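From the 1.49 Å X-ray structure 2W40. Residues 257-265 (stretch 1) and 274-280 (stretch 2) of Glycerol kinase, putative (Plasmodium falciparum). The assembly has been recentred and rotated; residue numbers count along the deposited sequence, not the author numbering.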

# COMPACT_ATOMS: atom_id res chain seq x y z
N ALA C 257 -15.22 -15.05 -31.75
CA ALA C 257 -16.21 -16.01 -32.36
C ALA C 257 -16.85 -16.96 -31.34
O ALA C 257 -17.00 -18.13 -31.64
N ILE C 258 -17.19 -16.45 -30.15
CA ILE C 258 -17.85 -17.26 -29.15
C ILE C 258 -19.37 -17.15 -29.42
O ILE C 258 -20.21 -16.52 -28.75
N PHE C 259 -19.77 -17.83 -30.48
CA PHE C 259 -21.13 -17.79 -30.98
C PHE C 259 -21.99 -18.94 -30.58
O PHE C 259 -23.21 -18.89 -30.83
N ASP C 260 -21.39 -20.02 -30.05
CA ASP C 260 -22.18 -21.18 -29.63
C ASP C 260 -22.46 -21.15 -28.15
O ASP C 260 -21.61 -20.75 -27.34
N GLU C 261 -23.63 -21.64 -27.80
CA GLU C 261 -23.97 -21.82 -26.41
C GLU C 261 -22.86 -22.57 -25.65
O GLU C 261 -22.30 -23.62 -26.12
N GLY C 262 -22.50 -22.00 -24.48
CA GLY C 262 -21.47 -22.48 -23.63
C GLY C 262 -20.04 -22.01 -23.85
O GLY C 262 -19.17 -22.29 -23.03
N GLU C 263 -19.78 -21.39 -24.96
CA GLU C 263 -18.53 -20.83 -25.20
C GLU C 263 -18.38 -19.54 -24.37
O GLU C 263 -19.37 -18.75 -24.25
N ALA C 264 -17.15 -19.36 -23.92
CA ALA C 264 -16.77 -18.27 -22.97
C ALA C 264 -15.48 -17.58 -23.32
O ALA C 264 -14.53 -18.22 -23.77
N LYS C 265 -15.43 -16.26 -23.09
CA LYS C 265 -14.19 -15.49 -23.27
C LYS C 265 -13.96 -14.63 -22.03
O LYS C 265 -14.89 -14.30 -21.29
N LEU C 274 -15.59 -11.47 -18.10
CA LEU C 274 -15.83 -12.83 -18.60
C LEU C 274 -17.28 -12.88 -19.03
O LEU C 274 -18.18 -12.61 -18.22
N LEU C 275 -17.52 -13.27 -20.30
CA LEU C 275 -18.85 -13.54 -20.76
C LEU C 275 -18.96 -14.97 -21.27
O LEU C 275 -18.08 -15.46 -22.02
N ILE C 276 -20.06 -15.59 -20.91
CA ILE C 276 -20.41 -16.90 -21.50
C ILE C 276 -21.68 -16.79 -22.30
O ILE C 276 -22.68 -16.28 -21.79
N ASN C 277 -21.70 -17.35 -23.52
CA ASN C 277 -22.86 -17.36 -24.35
C ASN C 277 -23.87 -18.40 -23.87
O ASN C 277 -23.54 -19.55 -23.71
N THR C 278 -25.09 -17.97 -23.58
CA THR C 278 -26.15 -18.85 -23.07
C THR C 278 -27.16 -19.16 -24.17
O THR C 278 -28.27 -19.66 -23.91
N GLY C 279 -26.78 -18.89 -25.42
CA GLY C 279 -27.68 -19.12 -26.57
C GLY C 279 -28.91 -18.22 -26.49
O GLY C 279 -28.85 -17.09 -25.98
N GLU C 280 -30.06 -18.71 -26.95
CA GLU C 280 -31.31 -17.90 -26.91
C GLU C 280 -32.00 -17.82 -25.52
O GLU C 280 -32.98 -17.08 -25.35

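Asn-277 is the polar centre of this contact, and more of its surface is covered by the opposing stretch than that of any other residue here. Its backbone bonds twice across the gap: N donates to Glu-263 O at 2.8 Å, and O accepts from Gly-262 N at 2.8 Å. The side chain, chi1 t, points toward the loop, where ND2 donates to Ile-258 O at 2.9 Å. An amide suits this buried place because it offers both a donor and an acceptor: OD1 receives the backbone N of Gly-279 at 2.8 Å, and also a proton from water 1 (2.9 Å), which donates as well to Phe-259 O (2.7 Å) and so links the two stretches.

Beyond this centre, Lys-265 and Leu-275 form an antiparallel hydrogen-bonded pair, with Lys-265 N to Leu-275 O and Leu-275 N to Lys-265 O both at 3.0 Å.

Glu-263 points away from the second stretch, yet it helps to shape the loop. With chi1 m and chi2 t, its carboxylate reaches back so that OE1 accepts from Asp-260 N at 2.9 Å, spanning the type II turn that Glu-263 N closes on Asp-260 O at 3.1 Å. Within that turn, Gly-262 has positive phi, and a CB would be jammed against the preceding carbonyl oxygen.

The CA-to-CB bond of Glu-261 points sideways, and its extended side chain, chi1 and chi2 both t, brings CG to 3.8 Å from Gly-279 N. Its exposed carboxylate works through solvent: water 2 donates to OE2 (2.9 Å) and to Thr-278 O (3.0 Å), while water 3 donates to OE1 (3.1 Å) and accepts from Glu-280 N (2.9 Å). Gly-279 leaves room for this acid; an ideal CB there would lie 2.8 Å from Glu-261 OE1, a clash, and its positive phi also favours glycine.

Apolar packing completes the contact. Ala-264 and Ile-276 share one face of the sheet as a non-hydrogen-bonded pair, their CB atoms 4.1 Å apart; the small methyl fits where the CA atoms approach to 4.2 Å. Ile-276, t at both chi angles, extends CD1 to 3.5 Å from Gly-262 O. Ile-258 points toward the strand with chi1 p, bringing CD1 to 3.7 Å from Leu-275 O. Lys-265 and Leu-275 occupy the other face, with Lys-265 NZ 3.8 Å from Leu-275 CD1. The long lysine chain supplies methylenes for this buried setting, while its amine is hydrogen-bonded just beyond the stretches.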

# COMPACT_ATOMS: atom_id res chain seq x y z
CB ALA C 257 -15.59 -16.88 -33.50
CB ILE C 258 -17.34 -17.01 -27.73
CG1 ILE C 258 -17.80 -15.70 -27.31
CG2 ILE C 258 -15.72 -17.27 -27.54
CD1 ILE C 258 -18.03 -15.70 -25.70
CB PHE C 259 -21.10 -17.76 -32.54
CG PHE C 259 -20.37 -16.59 -33.14
CD1 PHE C 259 -20.72 -15.31 -32.77
CD2 PHE C 259 -19.32 -16.74 -34.01
CE1 PHE C 259 -20.10 -14.22 -33.40
CE2 PHE C 259 -18.66 -15.67 -34.58
CZ PHE C 259 -19.01 -14.42 -34.24
CB ASP C 260 -21.49 -22.51 -29.92
CG ASP C 260 -21.24 -22.78 -31.42
OD1 ASP C 260 -22.01 -22.31 -32.24
OD2 ASP C 260 -20.23 -23.47 -31.74
CB GLU C 261 -25.31 -22.56 -26.37
CG GLU C 261 -25.96 -22.61 -25.09
CD GLU C 261 -27.31 -23.25 -25.21
OE1 GLU C 261 -27.93 -23.34 -26.36
OE2 GLU C 261 -27.78 -23.65 -24.12
CB GLU C 263 -18.31 -20.48 -26.64
CG GLU C 263 -18.24 -21.69 -27.65
CD GLU C 263 -17.73 -21.23 -28.99
OE1 GLU C 263 -18.53 -20.69 -29.80
OE2 GLU C 263 -16.46 -21.32 -29.20
CB ALA C 264 -16.66 -18.74 -21.60
CB LYS C 265 -14.21 -14.66 -24.49
CG LYS C 265 -15.25 -13.49 -24.46
CD LYS C 265 -14.57 -12.16 -23.96
CE LYS C 265 -15.56 -11.02 -23.78
NZ LYS C 265 -14.99 -10.02 -22.89
CB LEU C 274 -15.53 -13.84 -17.50
CG LEU C 274 -15.41 -15.33 -17.99
CD1 LEU C 274 -14.66 -16.17 -17.00
CD2 LEU C 274 -16.79 -15.84 -18.15
CB LEU C 275 -19.30 -12.59 -21.85
CG LEU C 275 -19.65 -11.15 -21.36
CD1 LEU C 275 -18.40 -10.27 -21.18
CD2 LEU C 275 -20.65 -10.46 -22.33
CB ILE C 276 -20.52 -18.02 -20.40
CG1 ILE C 276 -20.72 -19.41 -21.07
CG2 ILE C 276 -21.55 -17.70 -19.30
CD1 ILE C 276 -20.37 -20.66 -20.16
CB ASN C 277 -22.37 -17.60 -25.79
CG ASN C 277 -23.43 -17.44 -26.88
OD1 ASN C 277 -24.57 -17.87 -26.74
ND2 ASN C 277 -22.98 -16.93 -28.04
CB THR C 278 -26.83 -18.28 -21.78
OG1 THR C 278 -27.53 -17.09 -22.13
CG2 THR C 278 -25.85 -18.01 -20.59
CB GLU C 280 -32.29 -18.43 -27.98
CG GLU C 280 -31.81 -18.13 -29.40
CD GLU C 280 -32.76 -18.72 -30.49
OE1 GLU C 280 -33.73 -19.49 -30.12
OE2 GLU C 280 -32.50 -18.39 -31.67
O HOH W 1 -25.44 -18.98 -29.26
O HOH W 2 -27.86 -21.84 -21.88
O HOH W 3 -30.04 -21.54 -27.66